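PDB 1JFX: lysozyme M1 from Streptomyces coelicolor, which hydrolyses the beta-1,4 linkages between N-acetylmuramic acid and N-acetylglucosamine in bacterial peptidoglycan, acting as both an acetylmuramidase and a diacetylmuramidase. Local coordinates for residues M27-I32 with A207-L212; N51-G56 with D89-P94; D122-Y127 with T132-I137; S142-C147 with S174-W179; G188-G191 with D196-R199. All blocks are in the same frame, centred on the assembly; numbering follows the deposited sequence.

Interaction 1 (M27-I32 with A207-L212); sequences MSFAYI and ARLLAL
Leu209 packs on Ser28 and Phe29, joining helix 206-214, the last helix of the chain, to the start of strand 29-36 and the residue just before it in the beta/alpha-barrel of this family 25 lysozyme. The two backbones stay well separated, with the CA atoms of Phe29 and Leu209 8.5 Å apart, and no hydrogen bond bridges them.

The apolar contact rests on one methyl group. With CG anti to its own backbone N (chi1 172°), Leu209 extends from the helix and sends CD2 between the side chains of two consecutive residues, Ser28 and Phe29. Leu209 CD2 lies 4.0 Å from both Ser28 CB and Phe29 CD2, the latter on the rim of the ring. The leucine and phenylalanine side chains cross at about a right angle, and the methyl approaches the ring obliquely.

Both partners have further neighbours. The Phe29 ring also meets Phe181 and touches Asn200 and Phe202, while Leu209 rests on Val5. Backbone hydrogen bonds tie Ser28 to Gln6 and Ile58, and Phe29 to Ile8, which places the strand between its parallel neighbours 6-10 and 58-64. The Phe29 side chain is about 7 Å from that of Asp9, a predicted active-site residue. The second methyl of the leucine stands slightly farther off, with Leu209 CD1 4.4 Å from Phe29 CB.

Interaction 2 (N51-G56 with D89-P94); sequences NAYNAG and DNRTLP
Tyr53 swings its ring out from helix 45-54 with CG anti to the backbone N (chi1 173°), while Arg91 runs nearly straight from CG to NE, so that its aliphatic part and its guanidinium pass over one face of the tyrosine. The two side chains cross at about a right angle. Arg91 CD makes a CH-pi contact 4.0 Å from the centroid of the Tyr53 ring, and Arg91 CZ lies 4.8 Å from the same centroid in a cation-pi arrangement. The groups are not stacked flat, since ring and guanidinium planes stand 51° apart; Arg91 NH1 lies over the face near the rim, 3.5 Å from Tyr53 CE1.

Arg91 NH1 also reaches the helix backbone, donating to Tyr53 O at 2.9 Å, although the bend at the hydrogen (120°) makes this a weak bond. Tyr53 O receives a further bond from Gly56 N. Gly56 CA lies over one face of the guanidinium, 4.0 Å from Arg91 NE.

Asp89 flanks the ring, its OD2 3.6 Å from Tyr53 CE2. The other carboxylate oxygen, OD1, is gripped by Arg91 N and Thr92 OG1 from opposite faces of its plane. A water joins Tyr53 OH to Asp89 O. Backbone hydrogen bonds of Arg91 and Leu93 with Arg59 hold the loop beside strand 58-64. This surface contact thus sets a Schellman motif at Gly56, the C-terminal end of a barrel helix, against an Asx turn headed by Asp89.

Interaction 3 (D122-Y127 with T132-I137); sequences DFHARY and TRDVVI
Val135 is met by three aromatic side chains of helix 113-131, each coming nearest to a different carbon of the valine. The ring of Phe123 presents its edge, with CE1 4.0 Å from Val135 CG2, and the two side chains cross at about a right angle. Tyr127 comes in at a slant and brings CD2 to 3.7 Å from Val135 CB. His124 contributes CD2, 4.0 Å from Val135 CG1. All three rings leave the helix with CG anti to the backbone N (chi1 171° for His124), which carries them toward the chain that follows the helix.

The imidazole is also turned toward Asp134. Ring and carboxylate planes lie 27° apart, and His124 NE2 donates to Asp134 OD1 at 3.1 Å along a bent path, reaching the oxygen from above the carboxylate plane. The same oxygen has a salt-bridge partner in Lys128.

A water sits over one face of the His124 ring and at the edge of Tyr127. It donates to His124 O and to Arg133 O, and it accepts from Val135 N at 2.7 Å, so backbone groups of both segments are joined through it. The phenol of Tyr127 is held elsewhere, by Gly84 O and Gly95 N.

The Phe123 side chain is about 9 Å from that of Asp98, a predicted active-site residue at the end of strand 96-98. Helix and chain here form the second half of the beta-alpha-beta unit 96-98, 113-131 and 136-139 of the barrel.

Interaction 4 (S142-C147 with S174-W179); sequences SWWNTC and SGFPTW
Trp144 and Phe176 form an edge-to-face (T-shaped) aromatic pair that fastens helix 141-148 to the loop leading into strand 181-185 of the barrel. The side chains approach from opposite directions. Phe176 points its edge at the indole face, the planes standing at 57°, with the centroids of the Trp144 five-membered ring and the Phe176 ring 4.9 Å apart.

This is the tight part. Phe176 CE2 is poised over the middle of the indole, 3.6 Å from Trp144 CE2, and Phe176 CZ follows across the six-membered ring, 3.7 Å from Trp144 CZ2. Trp144 takes CG anti to its backbone N (chi1 -173°), which lifts the indole off the helix toward the loop. Its NE1 is hydrogen-bonded to Trp151 O, a tether that would fix the tilt of the ring. Beyond these two segments, Phe176 stacks on Phe160 and Trp144 rests on Ile120. One turn along the helix, Cys147 is joined to Cys108 by a disulfide. The Trp144 side chain lies about 9 Å from that of Glu100, a predicted active-site residue.

Toward Asn145 and Gly175 the segments meet more loosely, through solvent instead of direct contact. A water in the indole plane, at the edge of Trp144, bridges these two residues: it donates to Asn145 OD1 at 3.0 Å and accepts from Gly175 N at 2.9 Å.

Interaction 5 (G188-G191 with D196-R199); sequences GRVG and DVDR
A single antiparallel bridge, the hydrogen-bonded pair Gly188 and Val197, joins strand 188-190 to strand 196-202. Gly188 N donates to Val197 O at 2.9 Å, in the carbonyl plane. The return bond, Val197 N to Gly188 O, is 3.1 Å long and arrives from above the carbonyl plane. Beyond this one bridge the short segments lie nearly at right angles (96°).

Arg189 bends at chi2 (-66°), which curls its guanidinium back toward the bridge. Arg189 NH1 donates to Gly188 O at 3.0 Å, from the face opposite to that used by Val197 N, so this carbonyl oxygen holds two donors. Arg189 NH1 also forms a salt bridge with Asp196 OD1, 2.8 Å away; the N-H...O angle is 166°, and the oxygen lies near the guanidinium plane and uses its anti lone pair. A water closes the ring between Arg189 NH2 and Asp196 OD1.

Strand 196-202 runs antiparallel to both 6-10 and 181-185 in the barrel wall. On its way it brings the Val197 side chain about 7 Å from that of Asp9, a predicted active-site residue, and puts the carboxylate of Asp198 close to the Asp9 carboxylate.

Val190 and Val197 make the apolar contact, CG1 of Val190 meeting Val197 CG1 at 3.9 Å with the two side chains crossing at about a right angle. Separately, the aliphatic part of Arg199 packs against the bare backbone of the glycine, Arg199 CD lying 4.1 Å from Gly188 CA.

In the fold
Interactions 1, 2 and 3 form a connected group. Tyr31 OH and Pro94 O, 2.8 Å apart, probably bond between interactions 1 and 2, whose centres are about 9 Å apart. Arg133 NH2 probably bonds to Leu212 O at 2.8 Å, linking interactions 1 and 3, and Pro94 packs on Val136. Interaction 5 reaches interaction 1 through Met27 CE, 3.5 Å from Val190 CG2. Interaction 4 touches interaction 3 through Ile137 and Trp144; its centre is about 29 Å from that of interaction 2. Between side chains, the predicted active-site residue Asp9 is about 7 Å from Phe29 and Val197, Asp98 about 9 Å from Phe123, and Glu100 about 9 Å from Trp144.

Interaction 1 (M27-I32 with A207-L212)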
# COMPACT_ATOMS: atom_id res chain seq x y z
N MET A 27 0.28 -3.50 -17.25
CA MET A 27 0.31 -2.91 -15.92
C MET A 27 1.28 -1.74 -15.88
O MET A 27 2.36 -1.79 -16.49
CB MET A 27 0.75 -3.96 -14.89
CG MET A 27 -0.17 -5.16 -14.81
SD MET A 27 -1.84 -4.65 -14.32
CE MET A 27 -2.71 -6.27 -14.36
N SER A 28 0.89 -0.69 -15.17
CA SER A 28 1.71 0.52 -15.03
C SER A 28 2.42 0.62 -13.68
O SER A 28 3.48 1.24 -13.57
CB SER A 28 0.84 1.78 -15.17
OG SER A 28 0.22 1.87 -16.44
N PHE A 29 1.84 0.00 -12.65
CA PHE A 29 2.40 0.11 -11.31
C PHE A 29 2.21 -1.14 -10.47
O PHE A 29 1.45 -2.04 -10.83
CB PHE A 29 1.76 1.31 -10.59
CG PHE A 29 0.30 1.10 -10.21
CD1 PHE A 29 -0.05 0.50 -9.00
CD2 PHE A 29 -0.73 1.50 -11.07
CE1 PHE A 29 -1.39 0.29 -8.66
CE2 PHE A 29 -2.07 1.30 -10.74
CZ PHE A 29 -2.40 0.69 -9.52
N ALA A 30 2.93 -1.19 -9.36
CA ALA A 30 2.82 -2.30 -8.43
C ALA A 30 3.28 -1.92 -7.03
O ALA A 30 4.19 -1.11 -6.86
CB ALA A 30 3.65 -3.50 -8.93
N TYR A 31 2.63 -2.51 -6.03
CA TYR A 31 3.06 -2.36 -4.65
C TYR A 31 3.53 -3.77 -4.28
O TYR A 31 2.90 -4.76 -4.64
CB TYR A 31 1.94 -1.86 -3.74
CG TYR A 31 1.99 -0.35 -3.62
CD1 TYR A 31 3.06 0.29 -2.98
CD2 TYR A 31 0.97 0.45 -4.17
CE1 TYR A 31 3.11 1.69 -2.87
CE2 TYR A 31 1.02 1.84 -4.06
CZ TYR A 31 2.09 2.45 -3.41
OH TYR A 31 2.11 3.82 -3.29
N ILE A 32 4.65 -3.82 -3.57
CA ILE A 32 5.32 -5.07 -3.19
C ILE A 32 5.50 -5.17 -1.68
O ILE A 32 6.01 -4.25 -1.05
CB ILE A 32 6.71 -5.10 -3.87
CG1 ILE A 32 6.52 -4.99 -5.39
CG2 ILE A 32 7.50 -6.35 -3.47
CD1 ILE A 32 7.78 -4.50 -6.14
N ALA A 207 0.07 10.52 -16.16
CA ALA A 207 0.87 11.64 -15.68
C ALA A 207 0.71 11.86 -14.18
O ALA A 207 1.68 12.18 -13.49
CB ALA A 207 0.51 12.92 -16.43
N ARG A 208 -0.51 11.70 -13.67
CA ARG A 208 -0.77 11.89 -12.25
C ARG A 208 -0.07 10.79 -11.43
O ARG A 208 0.42 11.06 -10.34
CB ARG A 208 -2.27 11.90 -11.98
CG ARG A 208 -2.64 12.19 -10.53
CD ARG A 208 -4.12 12.56 -10.40
NE ARG A 208 -4.50 12.80 -9.01
CZ ARG A 208 -5.63 13.40 -8.64
NH1 ARG A 208 -6.49 13.83 -9.55
NH2 ARG A 208 -5.89 13.58 -7.35
N LEU A 209 -0.02 9.58 -11.98
CA LEU A 209 0.64 8.47 -11.30
C LEU A 209 2.14 8.78 -11.19
O LEU A 209 2.76 8.58 -10.14
CB LEU A 209 0.44 7.16 -12.08
CG LEU A 209 1.25 5.95 -11.57
CD1 LEU A 209 0.75 5.55 -10.18
CD2 LEU A 209 1.10 4.78 -12.54
N LEU A 210 2.72 9.27 -12.28
CA LEU A 210 4.15 9.62 -12.29
C LEU A 210 4.41 10.77 -11.32
O LEU A 210 5.45 10.80 -10.64
CB LEU A 210 4.59 10.00 -13.72
CG LEU A 210 6.07 10.33 -13.90
CD1 LEU A 210 6.94 9.10 -13.61
CD2 LEU A 210 6.31 10.82 -15.33
N ALA A 211 3.49 11.73 -11.28
CA ALA A 211 3.61 12.86 -10.36
C ALA A 211 3.59 12.36 -8.92
O ALA A 211 4.30 12.89 -8.06
CB ALA A 211 2.47 13.83 -10.60
N LEU A 212 2.76 11.35 -8.63
CA LEU A 212 2.71 10.80 -7.27
C LEU A 212 4.04 10.13 -6.96
O LEU A 212 4.60 10.28 -5.86
CB LEU A 212 1.55 9.79 -7.15
CG LEU A 212 1.43 9.10 -5.78
CD1 LEU A 212 1.20 10.14 -4.69
CD2 LEU A 212 0.29 8.09 -5.83

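Interaction 2 (N51-G56 with D89-P94)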
# COMPACT_ATOMS: atom_id res chain seq x y z
N ASN A 51 13.43 -6.25 -9.98
CA ASN A 51 12.89 -6.64 -11.27
C ASN A 51 11.72 -5.79 -11.76
O ASN A 51 11.59 -5.55 -12.95
CB ASN A 51 12.52 -8.13 -11.24
CG ASN A 51 13.72 -9.02 -10.96
OD1 ASN A 51 14.87 -8.66 -11.25
ND2 ASN A 51 13.47 -10.20 -10.41
N ALA A 52 10.87 -5.34 -10.85
CA ALA A 52 9.77 -4.48 -11.26
C ALA A 52 10.36 -3.18 -11.81
O ALA A 52 9.94 -2.69 -12.85
CB ALA A 52 8.85 -4.18 -10.06
N TYR A 53 11.36 -2.64 -11.11
CA TYR A 53 12.00 -1.40 -11.57
C TYR A 53 12.63 -1.62 -12.95
O TYR A 53 12.42 -0.82 -13.86
CB TYR A 53 13.08 -0.96 -10.55
CG TYR A 53 13.92 0.21 -11.03
CD1 TYR A 53 14.97 0.02 -11.94
CD2 TYR A 53 13.61 1.52 -10.65
CE1 TYR A 53 15.66 1.11 -12.47
CE2 TYR A 53 14.30 2.61 -11.17
CZ TYR A 53 15.32 2.40 -12.09
OH TYR A 53 15.95 3.47 -12.69
N ASN A 54 13.40 -2.69 -13.11
CA ASN A 54 14.05 -2.92 -14.39
C ASN A 54 13.07 -3.11 -15.54
O ASN A 54 13.37 -2.79 -16.69
CB ASN A 54 15.00 -4.13 -14.31
CG ASN A 54 16.23 -3.86 -13.44
OD1 ASN A 54 16.59 -2.71 -13.20
ND2 ASN A 54 16.88 -4.93 -12.99
N ALA A 55 11.88 -3.62 -15.23
CA ALA A 55 10.87 -3.83 -16.26
C ALA A 55 10.13 -2.56 -16.63
O ALA A 55 9.32 -2.56 -17.55
CB ALA A 55 9.88 -4.89 -15.81
N GLY A 56 10.38 -1.48 -15.88
CA GLY A 56 9.72 -0.22 -16.16
C GLY A 56 8.41 0.00 -15.43
O GLY A 56 7.64 0.90 -15.79
N ASP A 89 12.83 8.95 -8.91
CA ASP A 89 13.51 8.32 -10.04
C ASP A 89 12.56 7.84 -11.13
O ASP A 89 12.90 6.95 -11.90
CB ASP A 89 14.40 7.15 -9.56
CG ASP A 89 13.61 5.98 -8.99
OD1 ASP A 89 12.36 5.98 -9.07
OD2 ASP A 89 14.26 5.05 -8.47
N ASN A 90 11.38 8.47 -11.19
CA ASN A 90 10.32 8.15 -12.15
C ASN A 90 9.70 6.77 -11.95
O ASN A 90 8.75 6.42 -12.65
CB ASN A 90 10.84 8.19 -13.59
CG ASN A 90 11.41 9.53 -13.98
OD1 ASN A 90 10.81 10.57 -13.70
ND2 ASN A 90 12.56 9.52 -14.65
N ARG A 91 10.19 5.99 -10.99
CA ARG A 91 9.65 4.65 -10.81
C ARG A 91 9.44 4.19 -9.38
O ARG A 91 9.25 2.99 -9.15
CB ARG A 91 10.57 3.62 -11.49
CG ARG A 91 10.67 3.79 -12.98
CD ARG A 91 11.44 2.65 -13.63
NE ARG A 91 11.73 3.00 -15.02
CZ ARG A 91 12.70 2.47 -15.74
NH1 ARG A 91 13.49 1.54 -15.24
NH2 ARG A 91 12.91 2.92 -16.97
N THR A 92 9.46 5.12 -8.43
CA THR A 92 9.29 4.71 -7.04
C THR A 92 8.11 5.42 -6.39
O THR A 92 8.08 6.64 -6.31
CB THR A 92 10.55 5.02 -6.23
OG1 THR A 92 11.67 4.43 -6.90
CG2 THR A 92 10.45 4.43 -4.82
N LEU A 93 7.13 4.63 -5.96
CA LEU A 93 5.95 5.20 -5.31
C LEU A 93 6.18 5.41 -3.82
O LEU A 93 7.06 4.79 -3.22
CB LEU A 93 4.76 4.25 -5.48
CG LEU A 93 4.20 4.13 -6.91
CD1 LEU A 93 3.27 2.91 -7.01
CD2 LEU A 93 3.48 5.41 -7.28
N PRO A 94 5.39 6.30 -3.20
CA PRO A 94 5.55 6.50 -1.76
C PRO A 94 5.10 5.19 -1.08
O PRO A 94 4.22 4.49 -1.60
CB PRO A 94 4.60 7.67 -1.46
CG PRO A 94 3.57 7.60 -2.56
CD PRO A 94 4.39 7.22 -3.77
O HOH W 1 14.76 5.78 -13.32

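Interaction 3 (D122-Y127 with T132-I137)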
# COMPACT_ATOMS: atom_id res chain seq x y z
N ASP A 122 1.49 8.60 14.33
CA ASP A 122 2.91 8.43 14.61
C ASP A 122 3.62 7.77 13.43
O ASP A 122 4.74 8.15 13.07
CB ASP A 122 3.12 7.59 15.88
CG ASP A 122 2.78 8.35 17.16
OD1 ASP A 122 2.57 9.58 17.10
OD2 ASP A 122 2.74 7.70 18.23
N PHE A 123 2.99 6.76 12.84
CA PHE A 123 3.59 6.09 11.69
C PHE A 123 3.73 7.10 10.55
O PHE A 123 4.77 7.18 9.90
CB PHE A 123 2.75 4.88 11.25
CG PHE A 123 3.43 4.00 10.23
CD1 PHE A 123 3.55 4.40 8.90
CD2 PHE A 123 3.97 2.77 10.61
CE1 PHE A 123 4.21 3.57 7.96
CE2 PHE A 123 4.61 1.94 9.69
CZ PHE A 123 4.74 2.34 8.36
N HIS A 124 2.68 7.88 10.32
CA HIS A 124 2.74 8.86 9.25
C HIS A 124 3.84 9.90 9.52
O HIS A 124 4.63 10.22 8.63
CB HIS A 124 1.38 9.57 9.10
CG HIS A 124 1.42 10.74 8.16
ND1 HIS A 124 1.95 11.96 8.52
CD2 HIS A 124 1.04 10.86 6.86
CE1 HIS A 124 1.92 12.77 7.48
NE2 HIS A 124 1.37 12.13 6.46
N ALA A 125 3.92 10.40 10.74
CA ALA A 125 4.92 11.41 11.06
C ALA A 125 6.33 10.90 10.87
O ALA A 125 7.17 11.60 10.29
CB ALA A 125 4.75 11.90 12.49
N ARG A 126 6.60 9.68 11.33
CA ARG A 126 7.95 9.14 11.21
C ARG A 126 8.28 8.76 9.78
O ARG A 126 9.42 8.98 9.32
CB ARG A 126 8.14 7.94 12.14
CG ARG A 126 9.56 7.35 12.15
CD ARG A 126 10.66 8.40 12.37
NE ARG A 126 10.46 9.27 13.54
CZ ARG A 126 11.08 9.13 14.71
NH1 ARG A 126 11.96 8.15 14.91
NH2 ARG A 126 10.85 10.00 15.68
N TYR A 127 7.32 8.21 9.05
CA TYR A 127 7.59 7.85 7.67
C TYR A 127 7.91 9.12 6.87
O TYR A 127 8.80 9.11 6.01
CB TYR A 127 6.41 7.11 7.04
CG TYR A 127 6.74 6.59 5.67
CD1 TYR A 127 7.66 5.55 5.50
CD2 TYR A 127 6.20 7.19 4.52
CE1 TYR A 127 8.05 5.13 4.22
CE2 TYR A 127 6.57 6.77 3.25
CZ TYR A 127 7.50 5.74 3.10
OH TYR A 127 7.91 5.37 1.84
N THR A 132 10.24 12.09 3.41
CA THR A 132 9.61 13.34 2.95
C THR A 132 8.22 13.06 2.38
O THR A 132 7.49 13.99 2.05
CB THR A 132 10.40 14.16 1.85
OG1 THR A 132 10.27 13.53 0.56
CG2 THR A 132 11.87 14.30 2.23
N ARG A 133 7.83 11.78 2.29
CA ARG A 133 6.53 11.47 1.70
C ARG A 133 5.41 11.16 2.67
O ARG A 133 5.63 10.66 3.77
CB ARG A 133 6.65 10.25 0.77
CG ARG A 133 7.73 10.33 -0.30
CD ARG A 133 7.57 11.56 -1.21
NE ARG A 133 6.21 11.73 -1.76
CZ ARG A 133 5.77 11.20 -2.90
NH1 ARG A 133 6.55 10.43 -3.65
NH2 ARG A 133 4.53 11.46 -3.31
N ASP A 134 4.18 11.48 2.23
CA ASP A 134 2.96 11.16 2.98
C ASP A 134 2.68 9.67 2.68
O ASP A 134 2.47 9.28 1.53
CB ASP A 134 1.77 11.99 2.49
CG ASP A 134 1.84 13.43 2.93
OD1 ASP A 134 2.37 13.70 4.03
OD2 ASP A 134 1.33 14.32 2.19
N VAL A 135 2.65 8.85 3.73
CA VAL A 135 2.41 7.43 3.55
C VAL A 135 1.01 7.18 2.99
O VAL A 135 0.05 7.87 3.35
CB VAL A 135 2.60 6.67 4.89
CG1 VAL A 135 1.47 7.04 5.86
CG2 VAL A 135 2.65 5.16 4.63
N VAL A 136 0.90 6.21 2.09
CA VAL A 136 -0.39 5.83 1.51
C VAL A 136 -1.02 4.83 2.48
O VAL A 136 -0.36 3.90 2.93
CB VAL A 136 -0.19 5.17 0.14
CG1 VAL A 136 -1.51 4.60 -0.39
CG2 VAL A 136 0.38 6.20 -0.83
N ILE A 137 -2.30 5.01 2.81
CA ILE A 137 -2.97 4.09 3.72
C ILE A 137 -3.82 3.06 2.97
O ILE A 137 -4.74 3.43 2.22
CB ILE A 137 -3.88 4.86 4.73
CG1 ILE A 137 -3.00 5.68 5.69
CG2 ILE A 137 -4.75 3.86 5.53
CD1 ILE A 137 -3.82 6.58 6.63
O HOH W 2 4.10 9.68 5.89

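Interaction 4 (S142-C147 with S174-W179)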
# COMPACT_ATOMS: atom_id res chain seq x y z
N SER A 142 -14.51 -1.00 6.45
CA SER A 142 -14.94 -1.59 7.72
C SER A 142 -13.91 -1.41 8.81
O SER A 142 -14.22 -0.99 9.93
CB SER A 142 -15.20 -3.09 7.56
OG SER A 142 -16.42 -3.31 6.87
N TRP A 143 -12.67 -1.75 8.49
CA TRP A 143 -11.62 -1.64 9.49
C TRP A 143 -11.40 -0.17 9.86
O TRP A 143 -11.31 0.17 11.04
CB TRP A 143 -10.32 -2.25 8.99
CG TRP A 143 -9.31 -2.41 10.08
CD1 TRP A 143 -9.12 -3.51 10.87
CD2 TRP A 143 -8.42 -1.40 10.58
NE1 TRP A 143 -8.16 -3.25 11.83
CE2 TRP A 143 -7.72 -1.96 11.67
CE3 TRP A 143 -8.15 -0.07 10.21
CZ2 TRP A 143 -6.78 -1.24 12.41
CZ3 TRP A 143 -7.21 0.65 10.95
CH2 TRP A 143 -6.54 0.06 12.04
N TRP A 144 -11.31 0.70 8.86
CA TRP A 144 -11.10 2.11 9.16
C TRP A 144 -12.18 2.67 10.08
O TRP A 144 -11.90 3.27 11.13
CB TRP A 144 -11.07 2.95 7.88
CG TRP A 144 -10.69 4.37 8.18
CD1 TRP A 144 -11.52 5.45 8.30
CD2 TRP A 144 -9.37 4.84 8.48
NE1 TRP A 144 -10.80 6.56 8.67
CE2 TRP A 144 -9.47 6.21 8.78
CE3 TRP A 144 -8.11 4.22 8.52
CZ2 TRP A 144 -8.36 6.99 9.12
CZ3 TRP A 144 -7.00 5.00 8.86
CH2 TRP A 144 -7.13 6.37 9.15
N ASN A 145 -13.43 2.46 9.70
CA ASN A 145 -14.51 3.00 10.51
C ASN A 145 -14.56 2.38 11.90
O ASN A 145 -14.68 3.10 12.90
CB ASN A 145 -15.83 2.86 9.75
CG ASN A 145 -15.93 3.83 8.58
OD1 ASN A 145 -15.34 4.92 8.62
ND2 ASN A 145 -16.68 3.46 7.55
N THR A 146 -14.42 1.07 11.98
CA THR A 146 -14.45 0.42 13.28
C THR A 146 -13.29 0.76 14.19
O THR A 146 -13.50 1.20 15.34
CB THR A 146 -14.51 -1.11 13.10
OG1 THR A 146 -15.79 -1.44 12.54
CG2 THR A 146 -14.32 -1.83 14.43
N CYS A 147 -12.06 0.57 13.71
CA CYS A 147 -10.90 0.79 14.54
C CYS A 147 -10.43 2.22 14.77
O CYS A 147 -9.71 2.48 15.72
CB CYS A 147 -9.75 -0.08 14.05
SG CYS A 147 -10.10 -1.86 14.05
N SER A 174 -16.10 8.39 5.05
CA SER A 174 -16.17 9.84 5.04
C SER A 174 -14.82 10.49 5.39
O SER A 174 -14.58 11.64 5.04
CB SER A 174 -17.23 10.31 6.04
OG SER A 174 -16.89 9.90 7.35
N GLY A 175 -13.96 9.75 6.08
CA GLY A 175 -12.66 10.26 6.49
C GLY A 175 -11.62 10.47 5.40
O GLY A 175 -10.51 10.93 5.69
N PHE A 176 -11.95 10.11 4.16
CA PHE A 176 -11.06 10.31 3.01
C PHE A 176 -11.84 11.09 1.94
O PHE A 176 -13.02 10.83 1.71
CB PHE A 176 -10.55 8.97 2.49
CG PHE A 176 -9.62 8.28 3.46
CD1 PHE A 176 -8.33 8.77 3.65
CD2 PHE A 176 -10.07 7.22 4.25
CE1 PHE A 176 -7.49 8.22 4.62
CE2 PHE A 176 -9.24 6.66 5.23
CZ PHE A 176 -7.94 7.17 5.42
N PRO A 177 -11.20 12.07 1.28
CA PRO A 177 -11.85 12.88 0.25
C PRO A 177 -12.14 12.13 -1.05
O PRO A 177 -13.01 12.54 -1.83
CB PRO A 177 -10.88 14.04 0.05
CG PRO A 177 -9.54 13.38 0.29
CD PRO A 177 -9.81 12.53 1.52
N THR A 178 -11.40 11.06 -1.28
CA THR A 178 -11.54 10.24 -2.47
C THR A 178 -10.56 9.09 -2.32
O THR A 178 -9.85 9.01 -1.32
CB THR A 178 -11.17 11.04 -3.76
OG1 THR A 178 -11.52 10.27 -4.92
CG2 THR A 178 -9.67 11.36 -3.81
N TRP A 179 -10.54 8.18 -3.29
CA TRP A 179 -9.57 7.10 -3.24
C TRP A 179 -8.50 7.39 -4.28
O TRP A 179 -8.78 8.00 -5.31
CB TRP A 179 -10.23 5.74 -3.53
CG TRP A 179 -10.95 5.65 -4.84
CD1 TRP A 179 -12.24 6.00 -5.08
CD2 TRP A 179 -10.43 5.14 -6.08
NE1 TRP A 179 -12.57 5.74 -6.39
CE2 TRP A 179 -11.48 5.21 -7.03
CE3 TRP A 179 -9.18 4.63 -6.47
CZ2 TRP A 179 -11.32 4.79 -8.35
CZ3 TRP A 179 -9.03 4.21 -7.79
CH2 TRP A 179 -10.09 4.29 -8.71
O HOH W 3 -14.58 7.75 8.06

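Interaction 5 (G188-G191 with D196-R199)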
# COMPACT_ATOMS: atom_id res chain seq x y z
N GLY A 188 -7.36 -12.09 -9.60
CA GLY A 188 -7.13 -11.78 -11.00
C GLY A 188 -6.06 -12.63 -11.67
O GLY A 188 -5.47 -13.54 -11.07
N ARG A 189 -5.81 -12.32 -12.93
CA ARG A 189 -4.79 -13.01 -13.70
C ARG A 189 -3.96 -11.94 -14.41
O ARG A 189 -4.50 -10.93 -14.88
CB ARG A 189 -5.44 -13.93 -14.75
CG ARG A 189 -6.04 -15.19 -14.16
CD ARG A 189 -4.96 -16.07 -13.58
NE ARG A 189 -5.49 -17.33 -13.07
CZ ARG A 189 -6.03 -17.48 -11.86
NH1 ARG A 189 -6.12 -16.46 -11.02
NH2 ARG A 189 -6.48 -18.68 -11.48
N VAL A 190 -2.65 -12.15 -14.42
CA VAL A 190 -1.76 -11.23 -15.12
C VAL A 190 -0.57 -12.03 -15.60
O VAL A 190 -0.04 -12.89 -14.88
CB VAL A 190 -1.27 -10.06 -14.21
CG1 VAL A 190 -0.29 -10.58 -13.16
CG2 VAL A 190 -0.60 -8.99 -15.06
N GLY A 191 -0.18 -11.80 -16.84
CA GLY A 191 0.97 -12.50 -17.39
C GLY A 191 2.17 -12.28 -16.48
O GLY A 191 2.39 -11.17 -15.97
N ASP A 196 -3.67 -16.60 -8.50
CA ASP A 196 -4.42 -15.40 -8.13
C ASP A 196 -3.53 -14.20 -7.84
O ASP A 196 -2.53 -14.31 -7.13
CB ASP A 196 -5.28 -15.67 -6.89
CG ASP A 196 -6.43 -16.62 -7.16
OD1 ASP A 196 -6.85 -16.77 -8.33
OD2 ASP A 196 -6.92 -17.23 -6.18
N VAL A 197 -3.89 -13.06 -8.40
CA VAL A 197 -3.12 -11.84 -8.14
C VAL A 197 -4.08 -10.71 -7.78
O VAL A 197 -5.21 -10.65 -8.29
CB VAL A 197 -2.25 -11.41 -9.35
CG1 VAL A 197 -3.13 -10.88 -10.49
CG2 VAL A 197 -1.24 -10.36 -8.90
N ASP A 198 -3.65 -9.84 -6.88
CA ASP A 198 -4.44 -8.68 -6.48
C ASP A 198 -4.32 -7.64 -7.58
O ASP A 198 -3.20 -7.30 -8.01
CB ASP A 198 -3.88 -8.04 -5.20
CG ASP A 198 -4.02 -8.92 -3.98
OD1 ASP A 198 -4.85 -9.86 -3.99
OD2 ASP A 198 -3.32 -8.64 -2.97
N ARG A 199 -5.46 -7.12 -8.03
CA ARG A 199 -5.47 -6.10 -9.09
C ARG A 199 -5.96 -4.78 -8.53
O ARG A 199 -6.91 -4.72 -7.75
CB ARG A 199 -6.36 -6.53 -10.26
CG ARG A 199 -5.87 -7.81 -10.96
CD ARG A 199 -6.52 -8.00 -12.33
NE ARG A 199 -6.21 -6.88 -13.20
CZ ARG A 199 -6.65 -6.76 -14.45
NH1 ARG A 199 -7.41 -7.71 -14.97
NH2 ARG A 199 -6.35 -5.68 -15.18
O HOH W 4 -7.80 -19.18 -8.92